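Local coordinates for protein arylamine n-acetyltransferase (Mycobacterium smegmatis, PDB 1W5R) that catalyses, in its native form, the transfer of an acetyl group to arylamines, and is held here as a variant with an engineered catalytic-triad position, at residues G49-A57 with R189-S200; A110-V118 with Y127-G135. The protein carries 1 engineered substitution. All coordinates share one frame; numbering follows the deposited sequence.

Contact 1. Residues G49-A57 with R189-S200; sequences GIPVADLSA and RIDLEVGSWYVS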
loop_
_atom_site.group_PDB
_atom_site.type_symbol
_atom_site.label_atom_id
_atom_site.label_comp_id
_atom_site.label_asym_id
_atom_site.label_seq_id
_atom_site.Cartn_x
_atom_site.Cartn_y
_atom_site.Cartn_z
ATOM N N GLY A 49 25.516 13.239 7.851
ATOM C CA GLY A 49 26.674 13.632 8.673
ATOM C C GLY A 49 26.602 15.053 9.214
ATOM O O GLY A 49 27.615 15.618 9.649
ATOM N N ILE A 50 25.407 15.641 9.202
ATOM C CA ILE A 50 25.187 16.971 9.768
ATOM C C ILE A 50 24.570 16.785 11.164
ATOM O O ILE A 50 23.424 16.338 11.284
ATOM C CB ILE A 50 24.235 17.813 8.883
ATOM C CG1 ILE A 50 24.776 17.929 7.447
ATOM C CG2 ILE A 50 24.017 19.185 9.488
ATOM C CD1 ILE A 50 23.736 18.345 6.416
ATOM N N PRO A 51 25.327 17.098 12.230
ATOM C CA PRO A 51 24.781 16.974 13.575
ATOM C C PRO A 51 23.571 17.870 13.821
ATOM O O PRO A 51 23.409 18.903 13.161
ATOM C CB PRO A 51 25.952 17.424 14.467
ATOM C CG PRO A 51 27.166 17.147 13.642
ATOM C CD PRO A 51 26.735 17.550 12.269
ATOM N N VAL A 52 22.741 17.457 14.779
ATOM C CA VAL A 52 21.677 18.302 15.316
ATOM C C VAL A 52 22.146 18.678 16.709
ATOM O O VAL A 52 21.942 17.935 17.674
ATOM C CB VAL A 52 20.322 17.586 15.378
ATOM C CG1 VAL A 52 19.251 18.532 15.900
ATOM C CG2 VAL A 52 19.931 17.094 13.995
ATOM N N ALA A 53 22.839 19.815 16.776
ATOM C CA ALA A 53 23.600 20.228 17.951
ATOM C C ALA A 53 22.954 21.396 18.699
ATOM O O ALA A 53 23.113 21.531 19.911
ATOM C CB ALA A 53 25.020 20.608 17.528
ATOM N N ASP A 54 22.227 22.227 17.966
ATOM C CA ASP A 54 21.736 23.513 18.468
ATOM C C ASP A 54 20.213 23.457 18.569
ATOM O O ASP A 54 19.526 23.379 17.553
ATOM C CB ASP A 54 22.186 24.614 17.495
ATOM C CG ASP A 54 21.763 26.013 17.914
ATOM O OD1 ASP A 54 20.952 26.185 18.849
ATOM O OD2 ASP A 54 22.274 26.967 17.278
ATOM N N LEU A 55 19.702 23.478 19.802
ATOM C CA LEU A 55 18.262 23.389 20.028
ATOM C C LEU A 55 17.645 24.727 20.467
ATOM O O LEU A 55 16.576 24.763 21.088
ATOM C CB LEU A 55 17.942 22.262 21.016
ATOM C CG LEU A 55 18.430 20.872 20.568
ATOM C CD1 LEU A 55 18.135 19.849 21.668
ATOM C CD2 LEU A 55 17.832 20.408 19.231
ATOM N N SER A 56 18.335 25.825 20.152
ATOM C CA SER A 56 17.790 27.159 20.375
ATOM C C SER A 56 16.571 27.419 19.504
ATOM O O SER A 56 16.396 26.795 18.452
ATOM C CB SER A 56 18.862 28.211 20.072
ATOM O OG SER A 56 19.163 28.251 18.687
ATOM N N ALA A 57 15.721 28.351 19.924
ATOM C CA ALA A 57 14.575 28.720 19.105
ATOM C C ALA A 57 15.005 29.206 17.718
ATOM O O ALA A 57 14.380 28.880 16.712
ATOM C CB ALA A 57 13.721 29.779 19.813
ATOM N N ARG A 189 18.194 23.075 28.525
ATOM C CA ARG A 189 18.460 22.911 27.098
ATOM C C ARG A 189 19.773 22.187 26.824
ATOM O O ARG A 189 19.844 21.341 25.934
ATOM C CB ARG A 189 18.412 24.248 26.361
ATOM C CG ARG A 189 18.557 24.101 24.859
ATOM C CD ARG A 189 18.268 25.393 24.143
ATOM N NE ARG A 189 19.348 26.363 24.280
ATOM C CZ ARG A 189 19.195 27.675 24.125
ATOM N NH1 ARG A 189 17.996 28.186 23.853
ATOM N NH2 ARG A 189 20.238 28.480 24.256
ATOM N N ILE A 190 20.812 22.521 27.581
ATOM C CA ILE A 190 22.107 21.899 27.339
ATOM C C ILE A 190 22.074 20.367 27.463
ATOM O O ILE A 190 22.764 19.665 26.720
ATOM C CB ILE A 190 23.234 22.528 28.223
ATOM C CG1 ILE A 190 24.618 21.998 27.810
ATOM C CG2 ILE A 190 22.992 22.280 29.701
ATOM C CD1 ILE A 190 25.018 22.315 26.383
ATOM N N ASP A 191 21.301 19.854 28.418
ATOM C CA ASP A 191 21.224 18.398 28.601
ATOM C C ASP A 191 20.502 17.743 27.415
ATOM O O ASP A 191 20.827 16.622 27.031
ATOM C CB ASP A 191 20.509 18.014 29.905
ATOM C CG ASP A 191 21.318 18.356 31.154
ATOM O OD1 ASP A 191 22.443 18.878 31.025
ATOM O OD2 ASP A 191 20.805 18.090 32.272
ATOM N N LEU A 192 19.510 18.439 26.869
ATOM C CA LEU A 192 18.861 17.996 25.627
ATOM C C LEU A 192 19.841 18.045 24.454
ATOM O O LEU A 192 19.846 17.152 23.609
ATOM C CB LEU A 192 17.631 18.867 25.338
ATOM C CG LEU A 192 16.551 18.836 26.433
ATOM C CD1 LEU A 192 15.401 19.751 26.036
ATOM C CD2 LEU A 192 16.051 17.403 26.663
ATOM N N GLU A 193 20.662 19.091 24.402
ATOM C CA GLU A 193 21.658 19.219 23.343
ATOM C C GLU A 193 22.725 18.116 23.395
ATOM O O GLU A 193 23.183 17.663 22.350
ATOM C CB GLU A 193 22.281 20.623 23.369
ATOM C CG GLU A 193 21.307 21.660 22.800
ATOM C CD GLU A 193 21.742 23.115 22.923
ATOM O OE1 GLU A 193 22.588 23.453 23.784
ATOM O OE2 GLU A 193 21.198 23.930 22.160
ATOM N N VAL A 194 23.117 17.674 24.597
ATOM C CA VAL A 194 24.082 16.566 24.731
ATOM C C VAL A 194 23.437 15.262 24.197
ATOM O O VAL A 194 24.060 14.486 23.475
ATOM C CB VAL A 194 24.546 16.418 26.201
ATOM C CG1 VAL A 194 25.317 15.134 26.438
ATOM C CG2 VAL A 194 25.389 17.644 26.613
ATOM N N GLY A 195 22.177 15.038 24.546
ATOM C CA GLY A 195 21.440 13.893 24.011
ATOM C C GLY A 195 21.345 13.965 22.497
ATOM O O GLY A 195 21.597 12.975 21.798
ATOM N N SER A 196 20.998 15.144 21.986
ATOM C CA SER A 196 20.850 15.290 20.543
ATOM C C SER A 196 22.183 15.097 19.812
ATOM O O SER A 196 22.226 14.551 18.701
ATOM C CB SER A 196 20.247 16.645 20.180
ATOM O OG SER A 196 19.935 16.680 18.788
ATOM N N TRP A 197 23.270 15.572 20.416
ATOM C CA TRP A 197 24.584 15.294 19.852
ATOM C C TRP A 197 24.805 13.781 19.690
ATOM O O TRP A 197 25.238 13.321 18.620
ATOM C CB TRP A 197 25.689 15.914 20.729
ATOM C CG TRP A 197 27.059 15.678 20.157
ATOM C CD1 TRP A 197 27.976 14.740 20.556
ATOM C CD2 TRP A 197 27.632 16.354 19.038
ATOM N NE1 TRP A 197 29.105 14.811 19.755
ATOM C CE2 TRP A 197 28.911 15.795 18.818
ATOM C CE3 TRP A 197 27.197 17.395 18.212
ATOM C CZ2 TRP A 197 29.749 16.231 17.780
ATOM C CZ3 TRP A 197 28.037 17.832 17.187
ATOM C CH2 TRP A 197 29.292 17.241 16.980
ATOM N N TYR A 198 24.518 13.017 20.741
ATOM C CA TYR A 198 24.651 11.560 20.712
ATOM C C TYR A 198 23.808 10.926 19.602
ATOM O O TYR A 198 24.302 10.145 18.778
ATOM C CB TYR A 198 24.244 10.988 22.074
ATOM C CG TYR A 198 24.472 9.500 22.249
ATOM C CD1 TYR A 198 25.756 8.994 22.497
ATOM C CD2 TYR A 198 23.403 8.596 22.203
ATOM C CE1 TYR A 198 25.978 7.637 22.679
ATOM C CE2 TYR A 198 23.617 7.231 22.392
ATOM C CZ TYR A 198 24.907 6.761 22.622
ATOM O OH TYR A 198 25.114 5.408 22.804
ATOM N N VAL A 199 22.526 11.287 19.578
ATOM C CA VAL A 199 21.589 10.637 18.650
ATOM C C VAL A 199 21.951 10.973 17.194
ATOM O O VAL A 199 21.741 10.151 16.283
ATOM C CB VAL A 199 20.132 11.060 18.951
ATOM C CG1 VAL A 199 19.173 10.349 18.005
ATOM C CG2 VAL A 199 19.752 10.681 20.373
ATOM N N SER A 200 22.481 12.178 16.979
ATOM C CA SER A 200 22.762 12.642 15.617
ATOM C C SER A 200 24.184 12.338 15.142
ATOM O O SER A 200 24.474 12.558 13.958
ATOM C CB SER A 200 22.424 14.135 15.442
ATOM O OG SER A 200 23.328 14.951 16.182
HETATM O O HOH W 1 24.742 19.617 21.002
HETATM O O HOH W 2 21.902 26.439 21.438
HETATM O O HOH W 3 16.366 29.850 22.304
#
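Glu-193 sets its CG opposite the carbonyl carbon (chi1 -75°) and runs extended from there, which carries OE2 past the side chain of Leu-55 to the backbone N of that residue. Here the irregular linker between helices 44-47 and 57-66 is strapped along helix 189-201, held mainly by helix side chains that grip linker backbone atoms. Leu-55 N meets Glu-193 OE2 at 2.8 Å, nearly straight at 169°, on the anti lone pair. One turn on, Ser-196 OG donates to Val-52 O (2.6 Å), tilted out of the carbonyl plane; it also bonds Tyr-72 OH. Ser-200 folds its OG between its own N and carbonyl carbon (chi1 69°); there the hydroxyl donates back to Ser-196 O and accepts from Val-52 N at 2.9 Å. Leu-55 CD1 packs inside, 3.8 Å from Leu-192 CB, with Tyr-74 also against Leu-55. At the exposed margin Pro-51 CB touches Trp-197 CZ3 at 3.5 Å, and Ala-53 CB sits at the indole edge.

Asp-54 OD1 takes both N and OG of Ser-56, making an Asx turn just before helix 57-66, whose start Ser-56 OG caps at Ala-59 N. This carboxylate stands only 4.0 Å, OD1 to OE2, from that of Glu-193, a pairing probably eased by the water that donates to Asp-54 OD1 and to Glu-193 OE2.

Contact 2. Residues A110-V118 with Y127-G135; sequences AQTHNVLSV and YLVDVGFGG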
loop_
_atom_site.group_PDB
_atom_site.type_symbol
_atom_site.label_atom_id
_atom_site.label_comp_id
_atom_site.label_asym_id
_atom_site.label_seq_id
_atom_site.Cartn_x
_atom_site.Cartn_y
_atom_site.Cartn_z
ATOM N N ALA A 110 19.893 4.559 26.253
ATOM C CA ALA A 110 20.262 5.956 26.466
ATOM C C ALA A 110 19.041 6.866 26.495
ATOM O O ALA A 110 17.973 6.503 25.971
ATOM C CB ALA A 110 21.223 6.416 25.366
ATOM N N GLN A 111 19.204 8.043 27.103
ATOM C CA GLN A 111 18.191 9.081 27.017
ATOM C C GLN A 111 18.326 9.700 25.629
ATOM O O GLN A 111 19.277 10.437 25.348
ATOM C CB GLN A 111 18.381 10.144 28.101
ATOM C CG GLN A 111 18.131 9.642 29.515
ATOM C CD GLN A 111 18.409 10.727 30.520
ATOM O OE1 GLN A 111 17.824 11.817 30.451
ATOM N NE2 GLN A 111 19.310 10.448 31.457
ATOM N N THR A 112 17.380 9.360 24.748
ATOM C CA THR A 112 17.432 9.824 23.357
ATOM C C THR A 112 16.144 10.520 22.920
ATOM O O THR A 112 15.997 10.900 21.753
ATOM C CB THR A 112 17.674 8.671 22.385
ATOM O OG1 THR A 112 16.542 7.799 22.413
ATOM C CG2 THR A 112 18.943 7.899 22.722
ATOM N N HIS A 113 15.202 10.666 23.847
ATOM C CA HIS A 113 13.928 11.301 23.513
ATOM C C HIS A 113 13.710 12.555 24.349
ATOM O O HIS A 113 14.314 12.720 25.428
ATOM C CB HIS A 113 12.771 10.309 23.682
ATOM C CG HIS A 113 11.495 10.732 23.012
ATOM N ND1 HIS A 113 11.466 11.522 21.882
ATOM C CD2 HIS A 113 10.202 10.431 23.289
ATOM C CE1 HIS A 113 10.212 11.720 21.514
ATOM N NE2 HIS A 113 9.424 11.069 22.353
ATOM N N ASN A 114 12.848 13.429 23.846
ATOM C CA ASN A 114 12.526 14.709 24.479
ATOM C C ASN A 114 11.035 14.898 24.253
ATOM O O ASN A 114 10.565 14.769 23.118
ATOM C CB ASN A 114 13.364 15.817 23.808
ATOM C CG ASN A 114 12.945 17.251 24.172
ATOM O OD1 ASN A 114 13.046 18.136 23.323
ATOM N ND2 ASN A 114 12.513 17.491 25.417
ATOM N N VAL A 115 10.295 15.141 25.343
ATOM C CA VAL A 115 8.853 15.376 25.277
ATOM C C VAL A 115 8.503 16.600 26.136
ATOM O O VAL A 115 9.382 17.149 26.819
ATOM C CB VAL A 115 8.010 14.137 25.709
ATOM C CG1 VAL A 115 8.331 12.951 24.819
ATOM C CG2 VAL A 115 8.217 13.785 27.197
ATOM N N LEU A 116 7.242 17.031 26.088
ATOM C CA LEU A 116 6.826 18.226 26.831
ATOM C C LEU A 116 5.823 17.878 27.909
ATOM O O LEU A 116 4.959 17.017 27.702
ATOM C CB LEU A 116 6.194 19.255 25.899
ATOM C CG LEU A 116 7.051 19.658 24.697
ATOM C CD1 LEU A 116 6.248 20.602 23.801
ATOM C CD2 LEU A 116 8.375 20.290 25.158
ATOM N N SER A 117 5.949 18.550 29.050
ATOM C CA SER A 117 4.899 18.529 30.057
ATOM C C SER A 117 4.306 19.941 30.104
ATOM O O SER A 117 5.017 20.915 30.412
ATOM C CB SER A 117 5.453 18.086 31.403
ATOM O OG SER A 117 4.482 18.297 32.416
ATOM N N VAL A 118 3.023 20.047 29.754
ATOM C CA VAL A 118 2.390 21.338 29.471
ATOM C C VAL A 118 1.230 21.602 30.431
ATOM O O VAL A 118 0.398 20.730 30.657
ATOM C CB VAL A 118 1.894 21.401 28.002
ATOM C CG1 VAL A 118 1.234 22.725 27.666
ATOM C CG2 VAL A 118 3.044 21.132 27.032
ATOM N N TYR A 127 -0.253 18.110 30.963
ATOM C CA TYR A 127 -0.467 17.271 29.794
ATOM C C TYR A 127 0.851 16.846 29.177
ATOM O O TYR A 127 1.780 17.654 29.057
ATOM C CB TYR A 127 -1.293 18.020 28.756
ATOM C CG TYR A 127 -2.695 18.243 29.240
ATOM C CD1 TYR A 127 -3.004 19.326 30.071
ATOM C CD2 TYR A 127 -3.701 17.343 28.911
ATOM C CE1 TYR A 127 -4.314 19.507 30.544
ATOM C CE2 TYR A 127 -4.997 17.519 29.365
ATOM C CZ TYR A 127 -5.297 18.590 30.175
ATOM O OH TYR A 127 -6.597 18.724 30.613
ATOM N N LEU A 128 0.929 15.572 28.807
ATOM C CA LEU A 128 2.026 15.094 27.962
ATOM C C LEU A 128 1.768 15.498 26.523
ATOM O O LEU A 128 0.687 15.252 25.975
ATOM C CB LEU A 128 2.175 13.578 28.074
ATOM C CG LEU A 128 3.271 12.961 27.188
ATOM C CD1 LEU A 128 4.656 13.499 27.538
ATOM C CD2 LEU A 128 3.202 11.454 27.268
ATOM N N VAL A 129 2.765 16.135 25.912
ATOM C CA VAL A 129 2.678 16.536 24.512
ATOM C C VAL A 129 3.936 16.016 23.827
ATOM O O VAL A 129 5.049 16.237 24.305
ATOM C CB VAL A 129 2.558 18.074 24.368
ATOM C CG1 VAL A 129 2.602 18.473 22.911
ATOM C CG2 VAL A 129 1.242 18.549 25.015
ATOM N N ASP A 130 3.746 15.300 22.723
ATOM C CA ASP A 130 4.889 14.729 22.014
ATOM C C ASP A 130 4.534 14.650 20.549
ATOM O O ASP A 130 3.750 13.802 20.146
ATOM C CB ASP A 130 5.208 13.341 22.579
ATOM C CG ASP A 130 6.354 12.636 21.846
ATOM O OD1 ASP A 130 7.052 13.277 21.023
ATOM O OD2 ASP A 130 6.561 11.428 22.127
ATOM N N VAL A 131 5.083 15.568 19.769
ATOM C CA VAL A 131 4.869 15.566 18.324
ATOM C C VAL A 131 6.144 15.122 17.589
ATOM O O VAL A 131 6.258 15.288 16.370
ATOM C CB VAL A 131 4.365 16.935 17.802
ATOM C CG1 VAL A 131 3.000 17.279 18.429
ATOM C CG2 VAL A 131 5.395 18.041 18.084
ATOM N N GLY A 132 7.089 14.562 18.342
ATOM C CA GLY A 132 8.413 14.269 17.804
ATOM C C GLY A 132 8.856 12.821 17.766
ATOM O O GLY A 132 10.027 12.548 17.450
ATOM N N PHE A 133 7.950 11.885 18.064
ATOM C CA PHE A 133 8.346 10.469 18.158
ATOM C C PHE A 133 8.332 9.770 16.789
ATOM O O PHE A 133 8.785 8.630 16.676
ATOM C CB PHE A 133 7.432 9.722 19.136
ATOM C CG PHE A 133 7.927 8.347 19.505
ATOM C CD1 PHE A 133 9.143 8.176 20.181
ATOM C CD2 PHE A 133 7.171 7.218 19.187
ATOM C CE1 PHE A 133 9.603 6.890 20.516
ATOM C CE2 PHE A 133 7.619 5.935 19.537
ATOM C CZ PHE A 133 8.835 5.778 20.194
ATOM N N GLY A 134 7.809 10.446 15.769
ATOM C CA GLY A 134 7.784 9.909 14.398
ATOM C C GLY A 134 6.421 9.341 14.030
ATOM O O GLY A 134 5.382 9.882 14.427
ATOM N N GLY A 135 6.413 8.234 13.293
ATOM C CA GLY A 135 5.152 7.659 12.814
ATOM C C GLY A 135 4.132 7.297 13.891
ATOM O O GLY A 135 2.928 7.378 13.635
#
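His-113 NE2 gives its hydrogen to Asp-130 OD2 at 2.9 Å, a straight bond (167°) lying in the imidazole plane but arriving from above the plane of the carboxylate. His-113 swings CG anti to its backbone N (chi1 -164°), which carries the ring across to the aspartate beyond the end of the regular ladder. The other carboxylate oxygen is also engaged: Asp-130 OD1 accepts from Gly-132 N at 3.0 Å, closing an Asx turn, and from Asn-77 ND2. Phe-133 lays CD1 over one face of the imidazole, 3.6 Å from His-113 NE2, while Tyr-180 packs edge-to-face with the same ring. The engineered Gln-73 touches His-113 too, and its NE2 donates to Thr-112 O.

Further along, the backbones pair as antiparallel strands. Leu-116 and Val-129 exchange N-H and C=O in both directions, as do Val-118 and Tyr-127, where Tyr-127 N reaches Val-118 O at 2.7 Å. Between them lies the non-hydrogen-bonded pair Ser-117 and Leu-128, in which Ser-117 CA makes a CA-H...O contact with Tyr-127 O; Ser-117 OG turns to Arg-126 NE. On the far edges, backbone bonds join His-113 to Gly-96, Val-115 to Leu-94 and Leu-128 to Ile-142. On one face Val-118 CG2 meets Val-129 CG2 at 3.7 Å, and on the other Val-115 CG2 meets Leu-128 CD1 at 3.6 Å.

A histidine on one hairpin arm bonded to an aspartate just past the other matches the His-Asp half of the Cys-His-Asp catalytic triad of arylamine N-acetyltransferases, relatives of the papain-like cysteine peptidases.

Overall arrangement
Contact 2 is buried, its centre about 7 Å from that of the chain, whereas contact 1 lies about 14 Å out and is partly exposed. They share no segment, but helix 189-201 lies between them: one side of it carries the linker 49-57, while Val-199 and Leu-192 pack against Thr-112 and Asn-114 of strand 111-119, Leu-192 serving both contacts. Helix 73-87 borders both. Along the chain, contact 2 is nested within the loop that contact 1 closes. Their chemistry follows their setting: contact 1 fastens irregular backbone with serine and glutamate side chains and ordered waters, while contact 2 joins a backbone-to-backbone ladder to a single buried imidazole-carboxylate pair.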